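Peptidoglycan synthetase penicillin-binding protein 3 (PDB 4YE5) probably binds penicillin and, as a member of the transpeptidase family, is thought to help cross-link peptidoglycan in the cell wall. Local coordinates at residues G137-A142 with Y190-S195; E281-G286 with Y404-M409; T372-P377 with K425-I430; K421-P426 with A449-D454; N496-S501 with L523-G528. All blocks are in the same frame, centred on the assembly; numbering follows the deposited sequence.

Interaction 1: G137-A142 with Y190-S195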
# COMPACT_ATOMS: atom_id res chain seq x y z
N GLY A 137 32.57 -4.00 -28.41
CA GLY A 137 31.37 -3.21 -28.10
C GLY A 137 30.70 -2.79 -29.39
O GLY A 137 31.37 -2.51 -30.38
N GLY A 138 29.38 -2.74 -29.39
CA GLY A 138 28.65 -2.56 -30.63
C GLY A 138 28.25 -3.91 -31.17
O GLY A 138 27.08 -4.14 -31.48
N ILE A 139 29.20 -4.84 -31.26
CA ILE A 139 28.93 -6.12 -31.92
C ILE A 139 28.22 -7.09 -30.99
O ILE A 139 27.28 -7.78 -31.39
CB ILE A 139 30.21 -6.76 -32.45
CG1 ILE A 139 30.91 -5.76 -33.38
CG2 ILE A 139 29.91 -8.10 -33.16
CD1 ILE A 139 32.27 -6.18 -33.80
N VAL A 140 28.67 -7.14 -29.75
CA VAL A 140 28.05 -8.00 -28.75
C VAL A 140 27.64 -7.10 -27.58
O VAL A 140 28.38 -6.21 -27.18
CB VAL A 140 29.04 -9.07 -28.28
CG1 VAL A 140 28.41 -9.95 -27.23
CG2 VAL A 140 29.53 -9.91 -29.46
N TYR A 141 26.44 -7.32 -27.05
CA TYR A 141 26.00 -6.58 -25.87
C TYR A 141 25.11 -7.42 -24.97
O TYR A 141 24.60 -8.49 -25.36
CB TYR A 141 25.30 -5.27 -26.26
CG TYR A 141 24.10 -5.44 -27.17
CD1 TYR A 141 24.25 -5.50 -28.55
CD2 TYR A 141 22.80 -5.53 -26.64
CE1 TYR A 141 23.16 -5.65 -29.39
CE2 TYR A 141 21.70 -5.68 -27.47
CZ TYR A 141 21.89 -5.74 -28.85
OH TYR A 141 20.81 -5.88 -29.69
N ALA A 142 24.94 -6.93 -23.75
CA ALA A 142 24.20 -7.63 -22.72
C ALA A 142 22.83 -6.98 -22.49
O ALA A 142 22.74 -5.77 -22.33
CB ALA A 142 25.00 -7.63 -21.44
N TYR A 190 28.58 3.62 -30.52
CA TYR A 190 29.78 3.10 -31.18
C TYR A 190 29.82 3.54 -32.64
O TYR A 190 28.79 3.53 -33.29
CB TYR A 190 29.77 1.58 -31.14
CG TYR A 190 29.95 1.04 -29.75
CD1 TYR A 190 31.23 0.85 -29.22
CD2 TYR A 190 28.85 0.73 -28.95
CE1 TYR A 190 31.40 0.37 -27.94
CE2 TYR A 190 29.02 0.23 -27.67
CZ TYR A 190 30.29 0.07 -27.17
OH TYR A 190 30.46 -0.40 -25.90
N GLN A 191 30.99 3.90 -33.15
CA GLN A 191 31.11 4.10 -34.58
C GLN A 191 31.49 2.76 -35.19
O GLN A 191 32.61 2.29 -35.00
CB GLN A 191 32.17 5.14 -34.92
CG GLN A 191 32.03 6.44 -34.16
CD GLN A 191 30.72 7.16 -34.40
OE1 GLN A 191 30.03 7.56 -33.46
NE2 GLN A 191 30.37 7.34 -35.67
N GLN A 192 30.56 2.12 -35.89
CA GLN A 192 30.86 0.79 -36.43
C GLN A 192 31.20 0.87 -37.90
O GLN A 192 31.78 -0.07 -38.46
CB GLN A 192 29.73 -0.22 -36.17
CG GLN A 192 29.64 -0.75 -34.72
CD GLN A 192 30.93 -1.44 -34.19
OE1 GLN A 192 31.14 -1.49 -32.98
NE2 GLN A 192 31.78 -1.97 -35.10
N GLY A 193 30.86 1.99 -38.52
CA GLY A 193 31.21 2.21 -39.91
C GLY A 193 32.62 2.75 -40.07
O GLY A 193 33.45 2.64 -39.16
N ASN A 194 32.89 3.34 -41.23
CA ASN A 194 34.16 4.00 -41.50
C ASN A 194 33.93 5.45 -41.88
O ASN A 194 33.85 5.79 -43.05
CB ASN A 194 34.90 3.30 -42.64
CG ASN A 194 36.27 2.81 -42.22
OD1 ASN A 194 37.21 3.59 -42.06
ND2 ASN A 194 36.39 1.49 -42.03
N SER A 195 33.83 6.31 -40.87
CA SER A 195 33.62 7.74 -41.07
C SER A 195 34.88 8.43 -41.54
O SER A 195 34.83 9.49 -42.17
CB SER A 195 33.20 8.37 -39.75
OG SER A 195 34.24 8.23 -38.80
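Tyr190 carries its CG anti to its own carbonyl carbon (chi1 -68°), and a chi2 of -86° turns the ring so that one face lies against the backbone of Gly137 and Gly138. The peptide bond between the two glycines sits flat over the middle of that face: Gly137 C is 3.5 Å above the ring plane and Gly138 N 3.4 Å above it. The next carbon of the chain adds a CH-pi contact, with Gly138 CA 4.1 Å from the centroid of the Tyr190 ring. Glycine suits both places. A side chain at Gly137 would run into the phenol oxygen of Tyr190. Gly138 has a positive phi of 95°, which crowds any CB against the preceding carbonyl, and a CB there would also be tight against Tyr190 CB.

The ring thus packs strand 186-191 against the loop that leads into strand 140-144, within the region assigned to the dimerisation domain. Strand 186-191 lies beside strand 23-28 in one small antiparallel sheet, whereas strand 140-144 pairs with strand 50-54 in another. The hydroxyl is held on its own side, Tyr190 OH bonding to Gln188.

Gln192, two residues after the tyrosine, bends at chi2, which brings its CD within 4.0 Å of Gly137 O. The atom modelled as Gln192 OE1 lies 2.8 Å from Gly137 O, but this amide is probably reversed in the model, so the nature of that contact is doubtful. Ile139, the residue after the glycines, packs its side chain on Phe62 and on helix 56-61.

Interaction 2: E281-G286 with Y404-M409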
# COMPACT_ATOMS: atom_id res chain seq x y z
N GLU A 281 -12.03 -1.22 -1.62
CA GLU A 281 -13.41 -1.33 -1.12
C GLU A 281 -13.93 -0.02 -0.50
O GLU A 281 -13.24 0.61 0.32
CB GLU A 281 -13.50 -2.45 -0.08
CG GLU A 281 -14.93 -2.93 0.14
CD GLU A 281 -15.44 -3.77 -1.03
OE1 GLU A 281 -14.62 -4.40 -1.72
OE2 GLU A 281 -16.65 -3.79 -1.26
N THR A 282 -15.13 0.41 -0.87
CA THR A 282 -15.77 1.50 -0.15
C THR A 282 -17.12 1.03 0.37
O THR A 282 -17.72 0.11 -0.16
CB THR A 282 -15.96 2.77 -1.02
OG1 THR A 282 -16.85 2.48 -2.10
CG2 THR A 282 -14.62 3.26 -1.58
N PHE A 283 -17.61 1.68 1.43
CA PHE A 283 -18.82 1.24 2.11
C PHE A 283 -19.27 2.36 3.03
O PHE A 283 -18.46 3.22 3.41
CB PHE A 283 -18.51 -0.01 2.97
CG PHE A 283 -17.26 0.14 3.82
CD1 PHE A 283 -17.32 0.66 5.09
CD2 PHE A 283 -16.01 -0.22 3.30
CE1 PHE A 283 -16.15 0.80 5.86
CE2 PHE A 283 -14.85 -0.10 4.06
CZ PHE A 283 -14.91 0.42 5.33
N GLU A 284 -20.54 2.33 3.41
CA GLU A 284 -21.03 3.24 4.43
C GLU A 284 -20.48 2.75 5.74
O GLU A 284 -20.50 1.54 6.01
CB GLU A 284 -22.57 3.25 4.48
CG GLU A 284 -23.23 3.84 3.23
CD GLU A 284 -24.74 3.60 3.22
OE1 GLU A 284 -25.15 2.42 3.24
OE2 GLU A 284 -25.50 4.58 3.22
N PRO A 285 -19.98 3.68 6.58
CA PRO A 285 -19.37 3.28 7.85
C PRO A 285 -20.40 2.95 8.93
O PRO A 285 -20.01 2.39 9.95
CB PRO A 285 -18.55 4.51 8.24
CG PRO A 285 -19.33 5.67 7.67
CD PRO A 285 -19.87 5.14 6.34
N GLY A 286 -21.68 3.29 8.73
CA GLY A 286 -22.68 3.06 9.76
C GLY A 286 -22.36 3.82 11.05
O GLY A 286 -21.76 4.89 11.02
N TYR A 404 -23.14 8.26 2.75
CA TYR A 404 -21.81 8.61 2.25
C TYR A 404 -20.94 7.39 2.44
O TYR A 404 -21.29 6.51 3.23
CB TYR A 404 -21.22 9.81 2.99
CG TYR A 404 -20.88 9.63 4.47
CD1 TYR A 404 -19.61 9.19 4.87
CD2 TYR A 404 -21.80 9.95 5.47
CE1 TYR A 404 -19.28 9.05 6.22
CE2 TYR A 404 -21.48 9.81 6.83
CZ TYR A 404 -20.22 9.37 7.19
OH TYR A 404 -19.89 9.24 8.53
N THR A 405 -19.84 7.29 1.69
CA THR A 405 -19.03 6.08 1.76
C THR A 405 -17.58 6.40 2.06
O THR A 405 -17.10 7.48 1.73
CB THR A 405 -19.02 5.33 0.44
OG1 THR A 405 -18.42 6.18 -0.55
CG2 THR A 405 -20.45 4.93 0.02
N VAL A 406 -16.88 5.43 2.66
CA VAL A 406 -15.48 5.58 3.03
C VAL A 406 -14.70 4.32 2.63
O VAL A 406 -15.30 3.27 2.44
CB VAL A 406 -15.35 5.72 4.55
CG1 VAL A 406 -16.25 6.86 5.05
CG2 VAL A 406 -15.73 4.40 5.25
N ASN A 407 -13.38 4.43 2.50
CA ASN A 407 -12.57 3.21 2.50
C ASN A 407 -11.98 3.00 3.88
O ASN A 407 -12.13 3.87 4.76
CB ASN A 407 -11.50 3.19 1.39
CG ASN A 407 -10.61 4.41 1.42
OD1 ASN A 407 -10.07 4.78 2.46
ND2 ASN A 407 -10.47 5.06 0.26
N VAL A 408 -11.33 1.86 4.09
CA VAL A 408 -10.82 1.57 5.41
C VAL A 408 -9.75 2.56 5.88
O VAL A 408 -9.65 2.85 7.08
CB VAL A 408 -10.35 0.07 5.54
CG1 VAL A 408 -9.02 -0.17 4.82
CG2 VAL A 408 -10.24 -0.34 7.02
N MSE A 409 -8.97 3.12 4.95
CA MSE A 409 -7.91 4.06 5.32
C MSE A 409 -8.51 5.38 5.83
O MSE A 409 -8.04 5.98 6.79
CB MSE A 409 -6.96 4.35 4.14
CG MSE A 409 -6.17 3.14 3.64
SE MSE A 409 -7.17 2.09 2.33
CE MSE A 409 -7.04 3.26 0.75
O HOH W 1 -11.39 -0.17 2.20
O HOH W 2 -18.09 4.69 -2.82
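Phe283 and Val406 exchange a reciprocal pair of backbone bonds: Phe283 N donates to Val406 O at 3.0 Å, and Val406 N to Phe283 O at 2.8 Å, the second bond being the straighter (167° against 146°). This single antiparallel bridge joins the loop after helix 277-280 to the residues leading into helix 408-419.

Two waters satisfy polar groups near it. One molecule donates to Glu281 O and accepts from Val408 N, each at 2.8 Å, so an amide in the first turn of the helix is satisfied. Another lies between the hydroxyls of Thr282 and Thr405; Thr405 OG1 also bonds to the amide of Val383. Asn407 is the N-cap, its OD1 taking the amide of Gln410. Glu284 OE2 accepts from Gly403 N and bonds a glycerol, probably from the crystallisation liquor; Glu284 CG lies 3.3 Å from Tyr404 O.

Apolar side chains pack beside the bridge. The Phe283 ring has Val406 O over one face, toward the rim, and its CE1 touches Val406 CG2 at 3.7 Å. Pro285, which has no N-H to satisfy, crosses Tyr404 at about a right angle, CG against CE1 at 3.7 Å.

Gly286 leads directly into Ser287, the serine of a probable SxxK motif. With the bridge's N-H and C=O groups paired and Phe283, Val406, Pro285 and Tyr404 packed beside it, the contact would hold the approach to that serine in a defined conformation.

Interaction 3: T372-P377 with K425-I430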
# COMPACT_ATOMS: atom_id res chain seq x y z
N THR A 372 -6.79 10.01 0.46
CA THR A 372 -5.89 9.87 1.61
C THR A 372 -4.56 10.56 1.35
O THR A 372 -3.86 10.96 2.28
CB THR A 372 -5.58 8.41 1.92
OG1 THR A 372 -4.94 7.82 0.78
CG2 THR A 372 -6.88 7.65 2.25
N GLY A 373 -4.21 10.69 0.08
CA GLY A 373 -2.90 11.21 -0.29
C GLY A 373 -1.87 10.10 -0.39
O GLY A 373 -0.73 10.34 -0.77
N LEU A 374 -2.25 8.87 -0.06
CA LEU A 374 -1.33 7.73 -0.18
C LEU A 374 -1.00 7.36 -1.63
O LEU A 374 0.02 6.73 -1.90
CB LEU A 374 -1.90 6.49 0.53
CG LEU A 374 -2.03 6.56 2.05
CD1 LEU A 374 -3.01 5.50 2.53
CD2 LEU A 374 -0.67 6.39 2.73
N ASN A 375 -1.89 7.72 -2.55
CA ASN A 375 -1.74 7.42 -3.98
C ASN A 375 -1.64 5.93 -4.32
O ASN A 375 -0.96 5.56 -5.27
CB ASN A 375 -0.53 8.14 -4.58
CG ASN A 375 -0.58 9.64 -4.36
OD1 ASN A 375 -1.62 10.27 -4.53
ND2 ASN A 375 0.56 10.21 -3.99
N LEU A 376 -2.30 5.08 -3.55
CA LEU A 376 -2.36 3.66 -3.87
C LEU A 376 -3.16 3.49 -5.16
O LEU A 376 -4.22 4.12 -5.31
CB LEU A 376 -3.05 2.90 -2.73
CG LEU A 376 -2.19 2.88 -1.46
CD1 LEU A 376 -3.02 2.58 -0.23
CD2 LEU A 376 -1.08 1.86 -1.62
N PRO A 377 -2.65 2.67 -6.10
CA PRO A 377 -3.44 2.42 -7.32
C PRO A 377 -4.77 1.77 -6.96
O PRO A 377 -4.79 0.86 -6.14
CB PRO A 377 -2.55 1.46 -8.11
CG PRO A 377 -1.14 1.80 -7.65
CD PRO A 377 -1.31 2.07 -6.17
N LYS A 425 -3.24 13.72 10.84
CA LYS A 425 -2.04 13.70 10.00
C LYS A 425 -2.29 13.03 8.66
O LYS A 425 -3.15 12.16 8.55
CB LYS A 425 -0.91 12.98 10.72
CG LYS A 425 -0.25 13.81 11.81
CD LYS A 425 1.08 13.20 12.20
CE LYS A 425 1.84 14.09 13.14
NZ LYS A 425 2.97 13.33 13.73
N PRO A 426 -1.52 13.42 7.64
CA PRO A 426 -1.59 12.61 6.42
C PRO A 426 -1.03 11.22 6.74
O PRO A 426 -0.03 11.11 7.44
CB PRO A 426 -0.67 13.35 5.45
CG PRO A 426 0.27 14.13 6.33
CD PRO A 426 -0.54 14.52 7.53
N GLN A 427 -1.68 10.16 6.28
CA GLN A 427 -1.13 8.82 6.52
C GLN A 427 0.11 8.60 5.67
O GLN A 427 0.30 9.28 4.66
CB GLN A 427 -2.17 7.75 6.21
CG GLN A 427 -3.26 7.71 7.26
CD GLN A 427 -4.57 7.25 6.67
OE1 GLN A 427 -5.02 7.78 5.63
NE2 GLN A 427 -5.20 6.28 7.31
N ARG A 428 0.95 7.66 6.09
CA ARG A 428 2.18 7.36 5.36
C ARG A 428 2.35 5.86 5.18
O ARG A 428 2.11 5.10 6.11
CB ARG A 428 3.41 7.90 6.10
CG ARG A 428 4.68 7.84 5.27
CD ARG A 428 5.84 8.63 5.92
NE ARG A 428 6.24 8.04 7.20
CZ ARG A 428 7.48 8.03 7.68
NH1 ARG A 428 8.48 8.58 7.00
NH2 ARG A 428 7.72 7.46 8.85
N ILE A 429 2.75 5.43 3.99
CA ILE A 429 3.10 4.05 3.78
C ILE A 429 4.53 3.90 3.22
O ILE A 429 5.15 2.84 3.37
CB ILE A 429 2.08 3.32 2.87
CG1 ILE A 429 2.25 1.80 2.98
CG2 ILE A 429 2.18 3.82 1.44
CD1 ILE A 429 1.10 1.03 2.36
N ILE A 430 5.04 4.96 2.59
CA ILE A 430 6.44 4.99 2.16
C ILE A 430 7.28 5.72 3.21
O ILE A 430 7.15 6.92 3.38
CB ILE A 430 6.62 5.69 0.79
CG1 ILE A 430 5.76 5.03 -0.29
CG2 ILE A 430 8.09 5.68 0.38
CD1 ILE A 430 5.98 3.53 -0.47
O HOH W 3 -4.21 10.36 4.87
O HOH W 4 -1.01 10.73 2.91
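Leu374 and Arg428 mark the nearest approach of the two irregular segments, 6.6 Å between their CA atoms, where the loop after helix 356-365 meets the link from strand 423-424 to strand 430-434. Leu374 fills part of the gap. Its CD2 reaches across and rests against the other backbone, 3.6 Å from Gln427 O and 3.8 Å from Ile429 N, and it also meets Ile429 CG2 at 4.0 Å. A branched leucine suits this place because one methyl can enter between Gln427 and Ile429 while the other, CD1, faces helix 408-419. Ile429 puts CG1 anti to its backbone N (chi1 -164°), which leaves CG2 as the branch turned to the leucine.

Two waters fill the polar part of the gap. The first donates to Thr372 O at 2.7 Å and to Gln427 OE1, and accepts from Gln427 N. The second donates to Thr372 O and to Gln427 O, the latter at 2.6 Å. Thr372 also forms an ST turn, its OG1 receiving the amide of Leu374 at 3.0 Å while bonding to Glu379 as well. Gln427 suits its position because its amide serves two directions: OE1 takes the water, and NE2 donates to Gln248 and to Met409 O.

Arg428 turns away, NE in a salt bridge with Asp254 and NH1 bonded to Gln443 O. With both protons of each water donated to protein acceptors, the two molecules are probably well-ordered parts of the structure, and the loops are coupled through oriented waters and one methyl group instead of direct polar bonds.

Interaction 4: K421-P426 with A449-D454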
# COMPACT_ATOMS: atom_id res chain seq x y z
N LYS A 421 -5.40 13.49 19.92
CA LYS A 421 -5.65 14.81 20.52
C LYS A 421 -6.32 15.80 19.58
O LYS A 421 -6.15 17.01 19.72
CB LYS A 421 -4.34 15.40 21.08
CG LYS A 421 -3.73 14.55 22.21
CD LYS A 421 -2.32 14.98 22.54
CE LYS A 421 -1.88 14.40 23.87
NZ LYS A 421 -0.48 14.77 24.17
N GLY A 422 -7.07 15.28 18.60
CA GLY A 422 -7.86 16.14 17.72
C GLY A 422 -7.16 16.56 16.44
O GLY A 422 -7.68 17.38 15.68
N VAL A 423 -5.97 16.00 16.22
CA VAL A 423 -5.13 16.37 15.08
C VAL A 423 -5.16 15.24 14.04
O VAL A 423 -5.05 14.06 14.37
CB VAL A 423 -3.67 16.64 15.52
CG1 VAL A 423 -2.74 16.81 14.31
CG2 VAL A 423 -3.60 17.88 16.43
N LYS A 424 -5.38 15.61 12.78
CA LYS A 424 -5.32 14.63 11.70
C LYS A 424 -4.01 14.80 10.93
O LYS A 424 -3.71 15.88 10.42
CB LYS A 424 -6.50 14.79 10.73
CG LYS A 424 -6.51 13.73 9.60
CD LYS A 424 -7.86 13.64 8.90
CE LYS A 424 -8.12 14.84 8.00
NZ LYS A 424 -7.19 14.89 6.85
N LYS A 425 -3.24 13.72 10.84
CA LYS A 425 -2.04 13.70 10.00
C LYS A 425 -2.29 13.03 8.66
O LYS A 425 -3.15 12.16 8.55
CB LYS A 425 -0.91 12.98 10.72
CG LYS A 425 -0.25 13.81 11.81
CD LYS A 425 1.08 13.20 12.20
CE LYS A 425 1.84 14.09 13.14
NZ LYS A 425 2.97 13.33 13.73
N PRO A 426 -1.52 13.42 7.64
CA PRO A 426 -1.59 12.61 6.42
C PRO A 426 -1.03 11.22 6.74
O PRO A 426 -0.03 11.11 7.44
CB PRO A 426 -0.67 13.35 5.45
CG PRO A 426 0.27 14.13 6.33
CD PRO A 426 -0.54 14.52 7.53
N ALA A 449 -0.36 18.27 8.92
CA ALA A 449 -1.20 18.01 10.06
C ALA A 449 -2.20 19.16 10.22
O ALA A 449 -1.83 20.32 10.07
CB ALA A 449 -0.35 17.87 11.31
N THR A 450 -3.46 18.85 10.50
CA THR A 450 -4.44 19.90 10.72
C THR A 450 -5.23 19.60 11.98
O THR A 450 -5.55 18.44 12.26
CB THR A 450 -5.44 20.02 9.54
OG1 THR A 450 -6.27 18.86 9.50
CG2 THR A 450 -4.69 20.14 8.22
N ARG A 451 -5.60 20.64 12.72
CA ARG A 451 -6.47 20.41 13.87
C ARG A 451 -7.91 20.27 13.39
O ARG A 451 -8.44 21.18 12.75
CB ARG A 451 -6.38 21.54 14.90
CG ARG A 451 -7.40 21.38 16.06
CD ARG A 451 -6.97 22.11 17.35
NE ARG A 451 -5.64 21.69 17.78
CZ ARG A 451 -5.37 20.55 18.41
NH1 ARG A 451 -6.34 19.69 18.70
NH2 ARG A 451 -4.13 20.26 18.76
N VAL A 452 -8.55 19.15 13.73
CA VAL A 452 -9.95 18.92 13.34
C VAL A 452 -10.90 19.42 14.44
O VAL A 452 -11.92 20.04 14.15
CB VAL A 452 -10.21 17.42 13.03
CG1 VAL A 452 -11.67 17.20 12.69
CG2 VAL A 452 -9.31 16.94 11.88
N ILE A 453 -10.55 19.13 15.70
CA ILE A 453 -11.34 19.51 16.87
C ILE A 453 -10.39 19.86 18.01
O ILE A 453 -9.21 19.48 17.98
CB ILE A 453 -12.25 18.35 17.37
CG1 ILE A 453 -11.44 17.04 17.42
CG2 ILE A 453 -13.48 18.17 16.46
CD1 ILE A 453 -12.23 15.84 17.94
N ASP A 454 -10.90 20.57 19.01
CA ASP A 454 -10.11 20.87 20.20
C ASP A 454 -9.66 19.57 20.87
O ASP A 454 -10.37 18.57 20.82
CB ASP A 454 -10.91 21.70 21.20
CG ASP A 454 -11.23 23.10 20.71
OD1 ASP A 454 -10.79 23.50 19.60
OD2 ASP A 454 -11.91 23.82 21.46
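Gly422, Ala449 and Lys424 lose the most surface where 421-426 runs antiparallel to 449-454. Gly422 has a positive phi of 92°, and glycine suits the place: a CB would collide with Ile453 O. Its carbonyl accepts from two successive amides, Val452 N at 2.8 Å and, weakly, Ile453 N at 3.4 Å, while Ile453 CG1 covers Gly422 CA.

Lys424 provides the regular pairing. Its N donates to Thr450 O at 2.9 Å and its O accepts from Thr450 N at 3.0 Å. The side chain starts with CG anti to the backbone N, and its CB meets Val452 CG2 at 3.7 Å; farther out the chain lies on Asn413 and Val417 of helix 408-419. The aliphatic part of the lysine suits the apolar packing beside Val452 and Val417.

Ala449, with just a CB, packs closely. Its CA approaches Lys424 O, its CB touches Val423 CG1 at 4.0 Å, and Pro426 CD is 4.0 Å from Ala449 N. Nearby, Arg451 crosses Val423 at about a right angle, so that Val423 CG2 lies over one face of the guanidinium. At the edge of that group, NH1 donates in plane both to Lys421 O at 2.9 Å and to Ile453 O, pinning the turn before the strand to the end of its partner.

Val423 with Arg451 is a non-hydrogen-bonded pair and Lys424 with Thr450 a hydrogen-bonded one, together a minimal two-stranded antiparallel sheet; the sharing of Gly422 O by the amides of Val452 and Ile453 resembles a classic beta bulge at the end of the strand pair.

Interaction 5: N496-S501 with L523-G528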
# COMPACT_ATOMS: atom_id res chain seq x y z
N ASN A 496 -23.73 -13.95 -2.96
CA ASN A 496 -23.75 -15.33 -2.47
C ASN A 496 -25.07 -15.79 -1.87
O ASN A 496 -25.09 -16.40 -0.80
CB ASN A 496 -22.62 -15.55 -1.46
CG ASN A 496 -21.28 -15.03 -1.95
OD1 ASN A 496 -20.63 -14.22 -1.28
ND2 ASN A 496 -20.87 -15.48 -3.13
N GLY A 497 -26.18 -15.50 -2.55
CA GLY A 497 -27.47 -16.00 -2.11
C GLY A 497 -28.10 -15.24 -0.94
O GLY A 497 -29.26 -15.48 -0.60
N GLN A 498 -27.36 -14.31 -0.35
CA GLN A 498 -27.92 -13.43 0.69
C GLN A 498 -28.82 -12.39 0.04
O GLN A 498 -28.35 -11.59 -0.76
CB GLN A 498 -26.81 -12.68 1.44
CG GLN A 498 -25.80 -13.56 2.15
CD GLN A 498 -26.46 -14.41 3.21
OE1 GLN A 498 -27.00 -13.89 4.19
NE2 GLN A 498 -26.44 -15.73 3.01
N LEU A 499 -30.09 -12.38 0.42
CA LEU A 499 -31.02 -11.36 -0.06
C LEU A 499 -30.46 -9.95 0.18
O LEU A 499 -30.46 -9.10 -0.71
CB LEU A 499 -32.37 -11.53 0.65
CG LEU A 499 -33.60 -10.84 0.09
CD1 LEU A 499 -33.69 -11.01 -1.42
CD2 LEU A 499 -34.84 -11.46 0.77
N THR A 500 -29.96 -9.72 1.39
CA THR A 500 -29.37 -8.44 1.73
C THR A 500 -28.01 -8.75 2.33
O THR A 500 -27.91 -9.58 3.22
CB THR A 500 -30.24 -7.70 2.78
OG1 THR A 500 -31.48 -7.29 2.18
CG2 THR A 500 -29.51 -6.49 3.33
N SER A 501 -26.95 -8.14 1.81
CA SER A 501 -25.63 -8.33 2.41
C SER A 501 -25.30 -7.14 3.28
O SER A 501 -25.75 -6.02 3.03
CB SER A 501 -24.55 -8.51 1.34
OG SER A 501 -24.61 -9.80 0.75
N LEU A 523 -15.75 -6.81 7.85
CA LEU A 523 -16.06 -8.16 7.35
C LEU A 523 -17.39 -8.12 6.62
O LEU A 523 -18.34 -7.49 7.10
CB LEU A 523 -16.20 -9.16 8.52
CG LEU A 523 -15.04 -9.20 9.53
CD1 LEU A 523 -15.41 -10.14 10.69
CD2 LEU A 523 -13.74 -9.67 8.86
N LYS A 524 -17.46 -8.79 5.48
CA LYS A 524 -18.70 -8.87 4.73
C LYS A 524 -19.44 -10.16 5.04
O LYS A 524 -18.87 -11.24 4.94
CB LYS A 524 -18.47 -8.76 3.22
CG LYS A 524 -19.80 -8.79 2.41
CD LYS A 524 -19.58 -8.47 0.92
CE LYS A 524 -20.90 -8.68 0.14
NZ LYS A 524 -20.87 -8.06 -1.24
N ASP A 525 -20.70 -10.02 5.42
CA ASP A 525 -21.55 -11.16 5.75
C ASP A 525 -20.93 -12.19 6.71
O ASP A 525 -20.92 -13.39 6.40
CB ASP A 525 -21.99 -11.85 4.44
CG ASP A 525 -22.97 -10.99 3.64
OD1 ASP A 525 -23.74 -10.23 4.25
OD2 ASP A 525 -22.97 -11.10 2.39
N PRO A 526 -20.41 -11.75 7.87
CA PRO A 526 -19.91 -12.75 8.83
C PRO A 526 -21.04 -13.63 9.38
O PRO A 526 -22.16 -13.17 9.52
CB PRO A 526 -19.32 -11.90 9.95
CG PRO A 526 -20.11 -10.62 9.90
CD PRO A 526 -20.35 -10.38 8.43
N GLN A 527 -20.73 -14.89 9.67
CA GLN A 527 -21.69 -15.84 10.23
C GLN A 527 -21.24 -16.18 11.65
O GLN A 527 -20.13 -15.88 12.02
CB GLN A 527 -21.67 -17.13 9.40
CG GLN A 527 -21.86 -16.91 7.91
CD GLN A 527 -23.25 -16.39 7.59
OE1 GLN A 527 -24.24 -17.03 7.94
NE2 GLN A 527 -23.33 -15.23 6.94
N GLY A 528 -22.09 -16.84 12.43
CA GLY A 528 -21.68 -17.32 13.73
C GLY A 528 -22.28 -16.55 14.90
O GLY A 528 -23.18 -15.74 14.72
O HOH W 5 -21.99 -12.96 1.03
O HOH W 6 -25.68 -13.72 6.59
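The loop of the beta hairpin formed by strands 484-492 and 501-510, in the five-stranded antiparallel sheet of the transpeptidase domain, is tied by Ser501 to Asp525 at the end of the adjacent strand 517-524. Strand 484-492 bears Lys486 of a probable K(T/S)G motif, so the contact lies at the far end of a strand that may border the active site.

Ser501 OG donates to Asp525 OD2 at 2.7 Å, and OD2 accepts with its syn lone pair, on the side of the other carboxylate oxygen. The same hydroxyl accepts from Ala495 N, so serine serves as both donor and acceptor and links Ala495 to Asp525. Asp525 CG lies anti to its carbonyl carbon (chi1 -70°), which brings it within 3.5 Å of Ser501 OG. The other oxygen, Asp525 OD1, takes the amide of Ile502 and also sits 3.3 Å from Ser501 CA, so the carboxylate spans the start of strand 501-510.

Lys524 runs out fully extended, its CE 3.8 Å from Ser501 CB, and its NZ ends on Ala493 O. Gln498 comes from the loop, sliding past Asp525 in the opposite direction with CG 3.8 Å from OD2; its amide plane is 59° from that of the carboxylate. A water accepts a hydrogen bond from Gln527 NE2 and donates to Gln498 OE1 at 2.7 Å, linking the two exposed glutamines. Gln527 NE2 donates as well to Asp525 O at 3.1 Å, from above the carbonyl plane.

In the fold
Interaction 1 stands apart in the region of the dimerisation domain, with its centre 47 to 66 Å from those of the other four, which all fall in the transpeptidase range. Interactions 2 and 3 alternate along the chain and touch: Met409, in helix 408-419, packs on Thr372 and Leu374 and offers its carbonyl to Gln427. The same helix leads into strand 423-424 of interaction 4, which shares Lys425 and Pro426 with interaction 3. Interaction 5 closes last, about 17 Å between centres from interaction 2, where strand 501-510 begins and strand 517-524 ends. The elongated protein thus has a compact, probably catalytic, module whose contacts gather around helix 408-419 and the five-stranded sheet.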